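Local coordinates for protein SusD homolog (Bacteroides thetaiotaomicron VPI-5482, PDB 3IV0) that is of unknown precise function but probably binds glycans at the bacterial outer membrane, as SusD relatives do, at residues N466-K469 with Q473-L476; T97-A102 with S132-F137; K63-L68 with P298-S303. All coordinates share one frame; numbering follows the deposited sequence. Where two conformers were deposited one is given.

Contact 1: residues N466-K469 with Q473-L476; sequences NALK and QIGL
Leu468 meets Ile474 at its carbonyl oxygen; no aromatic ring takes part, and the flat groups of this otherwise aliphatic contact are peptides. Leu468 CD2 lies beyond the Ile474 carbonyl oxygen, tilted out of the plane of that peptide, with Leu468 CD2 to Ile474 O at 3.2 Å. The oxygen thus meets a methyl rather than a polar donor across this contact. A second carbonyl takes a looser part, Ala467 O lying 4.2 Å from Ile474 CG1. The same leucine methyl then reaches the branch of the isoleucine, Leu468 CD2 lying 3.7 Å from Ile474 CG2.

The second half of the contact is leucine against leucine. The two side chains cross at about a right angle, and Leu476 CD2 settles against the fork of Leu468, 3.7 Å from its CD2 and 3.8 Å from its CD1. The Leu468 torsion matters here: with CG beside the backbone N and anti to the carbonyl carbon (chi1 -51°), the fork swings from the flank of the helical turn toward the returning chain. An alanine here would remove both methyls and would probably open a gap beside Leu476 CD2, leaving the branch of Ile474 with less to lean on.

The helical turn of 466-469 and the loop 473-476 form a compact chain reversal near the C terminus, with only three residues between them. Ala467 and Ile474 both also touch Trp92, which joins this reversal to the N-terminal half of the protein, and the Gly475 carbonyl is hydrogen-bonded to Arg159.

No hydrogen bond spans the two segments. Their mutual fit therefore rests on the shape of three branched aliphatic side chains, an example of a short chain reversal whose two sides meet through van der Waals contact alone.

Contact 2: residues T97-A102 with S132-F137; sequences TAIQDA and SLSYFF
Ile99 lays its terminal methyl over the ring of Tyr135, in a CH-pi contact of nearly ideal form. Ile99 CD1 lies 3.7 Å from the centroid of the Tyr135 ring and only 6° off the ring normal, so the methyl sits over the middle of one face. The isoleucine and tyrosine side chains cross at about a right angle.

The rotamer explains how one residue serves two neighbours. Ile99 has CG1 beside the backbone N and anti to the carbonyl carbon (chi1 -71°), and the extended second torsion carries CD1 onward over the ring. On the way, Ile99 CG1 passes 3.6 Å from Ser134 CB. The CG2 methyl rests by the phenol end of the tyrosine, with Ile99 CG2 at 3.5 Å from Tyr135 OH and 3.7 Å from Tyr135 CE2. The two methyls lie on the same side of the ring, CD1 over the centre and CG2 toward the hydroxyl.

Beside it the packing falls to small residues. Ala98 CB rests 3.7 Å from Ser134 OG, a contact without a hydrogen bond. That hydroxyl stands beside its own backbone N, opposite the carbonyl carbon (chi1 -64°), from where it bonds the carbonyl of Met130, one turn back in the same helix. The buried phenol is likewise satisfied, Tyr135 OH being hydrogen-bonded to the Tyr148 carbonyl.

Helices 93-108 and 117-142 run consecutively and nearly antiparallel, their local axes 9.2 Å apart, as a helical hairpin consistent with the TPR-like architecture of the SusD family. Helix 19-39 packs against both, touching Asp101 through Ile29 and Ser134 through Phe33. Helix 202-219 lies against helix 117-142 at Ser132, Leu133 and Phe136, while helix 162-167 adds Val165 beside Tyr135.

Contact 3: residues K63-L68 with P298-S303; sequences KYVAYL and PLFCYS
Val65 on helix 63-69 and Phe300 on strand 300-302 bring the two backbones nearest, with 7.5 Å between their CA atoms. The motif is a short two-stranded antiparallel ribbon with a helix laid against it: strand 300-302 pairs with strand 55-57, and the helix that soon follows strand 55-57 packs back on the ribbon. Backbone hydrogen bonds such as Cys301 with Thr56 join the two strands, which lie far apart in the sequence.

Val65 divides its two methyls between two partners. Its CG1, anti to the backbone N (chi1 175°), comes 4.1 Å from Phe300 CB, whereas CG2 lies 4.2 Å from Leu299 CG as the valine and leucine side chains slide past each other in opposite directions. Both methyl contacts are of ordinary van der Waals length, and no hydrogen bond links the two segments. Val65 also rests on Ile55 and Ala57 of the partner strand, and Met50 of helix 43-50 touches both Val65 and Phe300, adding to the apolar surroundings of both.

Phe300 makes its closest approach to the valine through CB, at the root of the side chain, and not through an atom of its ring. Within the strand segment, Tyr302 CE1 lies at the edge of that ring, in its plane.

Tyr64 completes the contact from the end of its side chain. Its ring meets that of Tyr46 with the planes only about 10° apart, while its phenol comes from the opposite direction to Leu299. There the packing is close: Tyr64 OH touches both methyls of the leucine, at 3.2 Å from Leu299 CD2 and 3.5 Å from Leu299 CD1.

From the N terminus, helix 63-69 opens the longest loop, which contact 3 closes more than two hundred residues later by joining that helix to strand 300-302. Contact 2 falls wholly within that loop and closes a much shorter one, tying helix 93-108 to helix 117-142. Contact 1 follows both in series and closes a tiny loop near the C terminus, between helix 466-470 and the loop after it; no two of the loops cross. Contacts 1 and 2 lie on the same side of the chain's centre, their centres about 18 Å apart, yet they do not touch. Contact 3 sits about 30 Å from each, centre to centre.

Contact 1: residues N466-K469 with Q473-L476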
loop_
_atom_site.group_PDB
_atom_site.type_symbol
_atom_site.label_atom_id
_atom_site.label_comp_id
_atom_site.label_asym_id
_atom_site.label_seq_id
_atom_site.Cartn_x
_atom_site.Cartn_y
_atom_site.Cartn_z
ATOM N N ASN A 466 -20.691 2.982 13.216
ATOM C CA ASN A 466 -20.314 1.906 14.109
ATOM C C ASN A 466 -19.109 2.272 14.969
ATOM O O ASN A 466 -18.946 1.799 16.102
ATOM C CB ASN A 466 -20.037 0.600 13.343
ATOM C CG ASN A 466 -21.308 0.007 12.673
ATOM O OD1 ASN A 466 -22.441 0.489 12.872
ATOM N ND2 ASN A 466 -21.101 -1.006 11.834
ATOM N N ALA A 467 -18.255 3.160 14.463
ATOM C CA ALA A 467 -17.103 3.585 15.236
ATOM C C ALA A 467 -17.505 4.385 16.452
ATOM O O ALA A 467 -16.811 4.356 17.459
ATOM C CB ALA A 467 -16.129 4.391 14.348
ATOM N N LEU A 468 -18.654 5.054 16.380
ATOM C CA LEU A 468 -19.172 5.857 17.491
ATOM C C LEU A 468 -19.840 5.032 18.554
ATOM O O LEU A 468 -19.924 5.474 19.676
ATOM C CB LEU A 468 -20.204 6.877 16.993
ATOM C CG LEU A 468 -19.767 7.734 15.823
ATOM C CD1 LEU A 468 -20.874 8.688 15.367
ATOM C CD2 LEU A 468 -18.534 8.501 16.227
ATOM N N LYS A 469 -20.367 3.869 18.187
ATOM C CA LYS A 469 -20.982 2.979 19.143
ATOM C C LYS A 469 -19.821 2.505 19.987
ATOM O O LYS A 469 -19.848 2.613 21.193
ATOM C CB LYS A 469 -21.624 1.777 18.440
ATOM N N GLN A 473 -15.999 8.951 22.398
ATOM C CA GLN A 473 -15.156 10.148 22.358
ATOM C C GLN A 473 -14.728 10.500 20.920
ATOM O O GLN A 473 -13.956 11.439 20.705
ATOM C CB GLN A 473 -13.935 9.931 23.250
ATOM N N ILE A 474 -15.274 9.765 19.949
ATOM C CA ILE A 474 -14.891 9.872 18.516
ATOM C C ILE A 474 -15.730 10.937 17.801
ATOM O O ILE A 474 -16.961 10.859 17.815
ATOM C CB ILE A 474 -15.082 8.482 17.813
ATOM C CG1 ILE A 474 -14.170 7.432 18.451
ATOM C CG2 ILE A 474 -14.813 8.556 16.307
ATOM C CD1 ILE A 474 -12.722 7.744 18.343
ATOM N N GLY A 475 -15.087 11.919 17.164
ATOM C CA GLY A 475 -15.772 12.815 16.265
ATOM C C GLY A 475 -15.617 12.347 14.822
ATOM O O GLY A 475 -14.637 11.662 14.473
ATOM N N LEU A 476 -16.581 12.670 13.973
ATOM C CA LEU A 476 -16.529 12.170 12.615
ATOM C C LEU A 476 -15.588 12.980 11.714
ATOM O O LEU A 476 -15.000 13.979 12.134
ATOM C CB LEU A 476 -17.931 12.116 12.019
ATOM C CG LEU A 476 -18.873 11.124 12.724
ATOM C CD1 LEU A 476 -20.225 11.195 12.078
ATOM C CD2 LEU A 476 -18.354 9.695 12.718
#

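Contact 2: residues T97-A102 with S132-F137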
loop_
_atom_site.group_PDB
_atom_site.type_symbol
_atom_site.label_atom_id
_atom_site.label_comp_id
_atom_site.label_asym_id
_atom_site.label_seq_id
_atom_site.Cartn_x
_atom_site.Cartn_y
_atom_site.Cartn_z
ATOM N N THR A 97 -8.489 -4.665 15.590
ATOM C CA THR A 97 -8.288 -6.043 16.061
ATOM C C THR A 97 -6.803 -6.400 15.959
ATOM O O THR A 97 -6.240 -6.959 16.899
ATOM C CB THR A 97 -9.146 -7.042 15.275
ATOM O OG1 THR A 97 -10.527 -6.707 15.403
ATOM C CG2 THR A 97 -8.931 -8.507 15.758
ATOM N N ALA A 98 -6.160 -6.109 14.824
ATOM C CA ALA A 98 -4.736 -6.300 14.668
ATOM C C ALA A 98 -3.936 -5.538 15.710
ATOM O O ALA A 98 -3.014 -6.072 16.326
ATOM C CB ALA A 98 -4.296 -5.914 13.225
ATOM N N ILE A 99 -4.266 -4.267 15.864
ATOM C CA ILE A 99 -3.556 -3.401 16.817
ATOM C C ILE A 99 -3.676 -3.927 18.243
ATOM O O ILE A 99 -2.690 -4.013 18.972
ATOM C CB ILE A 99 -4.032 -1.927 16.704
ATOM C CG1 ILE A 99 -3.530 -1.303 15.392
ATOM C CG2 ILE A 99 -3.604 -1.099 17.904
ATOM C CD1 ILE A 99 -4.380 -0.111 14.958
ATOM N N GLN A 100 -4.888 -4.282 18.640
ATOM C CA GLN A 100 -5.101 -4.760 20.001
ATOM C C GLN A 100 -4.412 -6.109 20.229
ATOM O O GLN A 100 -3.881 -6.351 21.315
ATOM C CB GLN A 100 -6.598 -4.838 20.331
ATOM C CG GLN A 100 -6.939 -5.627 21.601
ATOM C CD GLN A 100 -6.469 -4.965 22.898
ATOM O OE1 GLN A 100 -5.368 -5.235 23.405
ATOM N NE2 GLN A 100 -7.322 -4.116 23.459
ATOM N N ASP A 101 -4.408 -7.005 19.246
ATOM C CA ASP A 101 -3.671 -8.254 19.384
ATOM C C ASP A 101 -2.168 -8.028 19.446
ATOM O O ASP A 101 -1.449 -8.703 20.211
ATOM C CB ASP A 101 -4.104 -9.265 18.344
ATOM C CG ASP A 101 -5.511 -9.796 18.626
ATOM O OD1 ASP A 101 -6.017 -9.634 19.772
ATOM O OD2 ASP A 101 -6.128 -10.360 17.716
ATOM N N ALA A 102 -1.641 -7.071 18.679
ATOM C CA ALA A 102 -0.236 -6.706 18.822
ATOM C C ALA A 102 0.039 -6.230 20.234
ATOM O O ALA A 102 1.047 -6.596 20.823
ATOM C CB ALA A 102 0.185 -5.617 17.779
ATOM N N SER A 132 2.334 -0.759 13.806
ATOM C CA SER A 132 2.683 0.465 13.091
ATOM C C SER A 132 2.098 0.505 11.699
ATOM O O SER A 132 1.597 1.566 11.262
ATOM C CB SER A 132 4.179 0.677 13.022
ATOM O OG SER A 132 4.722 0.682 14.346
ATOM N N LEU A 133 2.141 -0.616 10.993
ATOM C CA LEU A 133 1.566 -0.673 9.658
ATOM C C LEU A 133 0.068 -0.435 9.679
ATOM O O LEU A 133 -0.487 0.268 8.853
ATOM C CB LEU A 133 1.874 -2.014 8.988
ATOM C CG LEU A 133 1.488 -2.126 7.529
ATOM C CD1 LEU A 133 2.301 -1.189 6.626
ATOM C CD2 LEU A 133 1.724 -3.563 7.069
ATOM N N SER A 134 -0.603 -1.012 10.679
ATOM C CA SER A 134 -2.051 -0.846 10.830
ATOM C C SER A 134 -2.371 0.604 11.143
ATOM O O SER A 134 -3.295 1.166 10.523
ATOM C CB SER A 134 -2.587 -1.772 11.922
ATOM O OG SER A 134 -2.404 -3.140 11.566
ATOM N N TYR A 135 -1.663 1.209 12.109
ATOM C CA TYR A 135 -1.884 2.614 12.406
ATOM C C TYR A 135 -1.631 3.469 11.169
ATOM O O TYR A 135 -2.395 4.400 10.870
ATOM C CB TYR A 135 -0.990 3.113 13.565
ATOM C CG TYR A 135 -1.650 2.898 14.919
ATOM C CD1 TYR A 135 -2.844 3.507 15.212
ATOM C CD2 TYR A 135 -1.068 2.107 15.878
ATOM C CE1 TYR A 135 -3.466 3.322 16.434
ATOM C CE2 TYR A 135 -1.687 1.910 17.106
ATOM C CZ TYR A 135 -2.887 2.502 17.354
ATOM O OH TYR A 135 -3.547 2.330 18.581
ATOM N N PHE A 136 -0.559 3.202 10.438
ATOM C CA PHE A 136 -0.285 3.953 9.215
ATOM C C PHE A 136 -1.413 3.824 8.229
ATOM O O PHE A 136 -1.853 4.839 7.673
ATOM C CB PHE A 136 1.012 3.510 8.591
ATOM C CG PHE A 136 1.343 4.208 7.296
ATOM C CD1 PHE A 136 1.533 5.577 7.264
ATOM C CD2 PHE A 136 1.529 3.490 6.142
ATOM C CE1 PHE A 136 1.894 6.218 6.080
ATOM C CE2 PHE A 136 1.872 4.146 4.930
ATOM C CZ PHE A 136 2.043 5.515 4.935
ATOM N N PHE A 137 -1.912 2.619 8.005
ATOM C CA PHE A 137 -2.993 2.441 7.043
ATOM C C PHE A 137 -4.250 3.185 7.453
ATOM O O PHE A 137 -4.973 3.757 6.596
ATOM C CB PHE A 137 -3.295 0.944 6.862
ATOM C CG PHE A 137 -2.542 0.309 5.715
ATOM C CD1 PHE A 137 -1.191 0.501 5.549
ATOM C CD2 PHE A 137 -3.213 -0.478 4.803
ATOM C CE1 PHE A 137 -0.536 -0.070 4.480
ATOM C CE2 PHE A 137 -2.562 -1.047 3.728
ATOM C CZ PHE A 137 -1.210 -0.844 3.584
#

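Contact 3: residues K63-L68 with P298-S303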
loop_
_atom_site.group_PDB
_atom_site.type_symbol
_atom_site.label_atom_id
_atom_site.label_comp_id
_atom_site.label_asym_id
_atom_site.label_seq_id
_atom_site.Cartn_x
_atom_site.Cartn_y
_atom_site.Cartn_z
ATOM N N LYS A 63 -21.903 1.620 -9.155
ATOM C CA LYS A 63 -21.910 3.046 -8.895
ATOM C C LYS A 63 -20.674 3.499 -8.137
ATOM O O LYS A 63 -20.215 4.632 -8.292
ATOM C CB LYS A 63 -23.162 3.405 -8.109
ATOM C CG LYS A 63 -24.418 3.312 -8.962
ATOM C CD LYS A 63 -25.642 3.654 -8.135
ATOM C CE LYS A 63 -26.863 3.715 -9.046
ATOM N NZ LYS A 63 -28.138 3.842 -8.297
ATOM N N TYR A 64 -20.095 2.603 -7.350
ATOM C CA TYR A 64 -18.932 2.934 -6.527
ATOM C C TYR A 64 -17.721 3.345 -7.357
ATOM O O TYR A 64 -16.908 4.140 -6.877
ATOM C CB TYR A 64 -18.569 1.787 -5.588
ATOM C CG TYR A 64 -18.161 0.505 -6.242
ATOM C CD1 TYR A 64 -16.850 0.246 -6.555
ATOM C CD2 TYR A 64 -19.109 -0.481 -6.521
ATOM C CE1 TYR A 64 -16.464 -0.938 -7.145
ATOM C CE2 TYR A 64 -18.734 -1.675 -7.130
ATOM C CZ TYR A 64 -17.403 -1.897 -7.428
ATOM O OH TYR A 64 -17.020 -3.085 -7.981
ATOM N N VAL A 65 -17.624 2.889 -8.611
ATOM C CA VAL A 65 -16.498 3.274 -9.441
ATOM C C VAL A 65 -16.469 4.786 -9.648
ATOM O O VAL A 65 -15.454 5.429 -9.425
ATOM C CB VAL A 65 -16.492 2.552 -10.795
ATOM C CG1 VAL A 65 -15.363 3.102 -11.670
ATOM C CG2 VAL A 65 -16.350 1.038 -10.550
ATOM N N ALA A 66 -17.563 5.346 -10.149
ATOM C CA ALA A 66 -17.658 6.804 -10.306
ATOM C C ALA A 66 -17.548 7.537 -8.992
ATOM O O ALA A 66 -16.919 8.578 -8.928
ATOM C CB ALA A 66 -18.973 7.227 -11.036
ATOM N N TYR A 67 -18.203 7.059 -7.936
ATOM C CA TYR A 67 -18.058 7.735 -6.659
ATOM C C TYR A 67 -16.588 7.849 -6.254
ATOM O O TYR A 67 -16.119 8.929 -5.835
ATOM C CB TYR A 67 -18.843 7.028 -5.574
ATOM C CG TYR A 67 -20.347 6.982 -5.777
ATOM C CD1 TYR A 67 -21.050 7.989 -6.434
ATOM C CD2 TYR A 67 -21.073 5.939 -5.241
ATOM C CE1 TYR A 67 -22.441 7.912 -6.567
ATOM C CE2 TYR A 67 -22.431 5.871 -5.358
ATOM C CZ TYR A 67 -23.104 6.848 -6.021
ATOM O OH TYR A 67 -24.475 6.736 -6.107
ATOM N N LEU A 68 -15.834 6.766 -6.366
ATOM C CA LEU A 68 -14.409 6.827 -6.045
ATOM C C LEU A 68 -13.670 7.769 -6.956
ATOM O O LEU A 68 -12.905 8.626 -6.487
ATOM C CB LEU A 68 -13.798 5.425 -6.087
ATOM C CG LEU A 68 -14.239 4.567 -4.913
ATOM C CD1 LEU A 68 -13.967 3.112 -5.211
ATOM C CD2 LEU A 68 -13.565 5.009 -3.598
ATOM N N PRO A 298 -14.144 -5.903 -18.344
ATOM C CA PRO A 298 -13.780 -5.760 -16.923
ATOM C C PRO A 298 -14.713 -4.866 -16.156
ATOM O O PRO A 298 -15.645 -4.304 -16.696
ATOM C CB PRO A 298 -12.401 -5.109 -16.970
ATOM C CG PRO A 298 -11.972 -5.084 -18.378
ATOM C CD PRO A 298 -13.237 -5.146 -19.214
ATOM N N LEU A 299 -14.432 -4.674 -14.869
ATOM C CA LEU A 299 -15.198 -3.730 -14.077
ATOM C C LEU A 299 -15.015 -2.284 -14.541
ATOM O O LEU A 299 -15.971 -1.514 -14.619
ATOM C CB LEU A 299 -14.779 -3.854 -12.596
ATOM C CG LEU A 299 -15.504 -2.930 -11.633
ATOM C CD1 LEU A 299 -16.909 -3.426 -11.422
ATOM C CD2 LEU A 299 -14.774 -2.887 -10.269
ATOM N N PHE A 300 -13.772 -1.889 -14.813
ATOM C CA PHE A 300 -13.474 -0.522 -15.217
ATOM C C PHE A 300 -12.231 -0.446 -16.074
ATOM O O PHE A 300 -11.466 -1.388 -16.176
ATOM C CB PHE A 300 -13.353 0.442 -14.010
ATOM C CG PHE A 300 -12.195 0.153 -13.068
ATOM C CD1 PHE A 300 -10.894 0.588 -13.354
ATOM C CD2 PHE A 300 -12.409 -0.499 -11.882
ATOM C CE1 PHE A 300 -9.843 0.356 -12.482
ATOM C CE2 PHE A 300 -11.355 -0.754 -11.010
ATOM C CZ PHE A 300 -10.086 -0.319 -11.299
ATOM N N CYS A 301 -12.057 0.715 -16.685
ATOM C CA CYS A 301 -10.856 1.008 -17.433
ATOM C C CYS A 301 -10.368 2.424 -17.172
ATOM O O CYS A 301 -11.116 3.297 -16.769
ATOM C CB CYS A 301 -11.077 0.801 -18.944
ATOM S SG CYS A 301 -12.267 1.902 -19.731
ATOM N N TYR A 302 -9.089 2.620 -17.465
ATOM C CA TYR A 302 -8.430 3.911 -17.361
ATOM C C TYR A 302 -8.598 4.708 -18.642
ATOM O O TYR A 302 -8.553 4.141 -19.738
ATOM C CB TYR A 302 -6.926 3.705 -17.140
ATOM C CG TYR A 302 -6.591 3.336 -15.699
ATOM C CD1 TYR A 302 -6.726 2.037 -15.270
ATOM C CD2 TYR A 302 -6.234 4.305 -14.789
ATOM C CE1 TYR A 302 -6.439 1.692 -13.960
ATOM C CE2 TYR A 302 -5.946 3.960 -13.450
ATOM C CZ TYR A 302 -6.055 2.655 -13.077
ATOM O OH TYR A 302 -5.788 2.280 -11.779
ATOM N N SER A 303 -8.757 6.001 -18.498
ATOM C CA SER A 303 -8.739 6.927 -19.635
ATOM C C SER A 303 -7.551 6.682 -20.551
ATOM O O SER A 303 -6.412 6.630 -20.123
ATOM C CB SER A 303 -8.683 8.352 -19.084
ATOM O OG SER A 303 -8.233 9.291 -20.021
#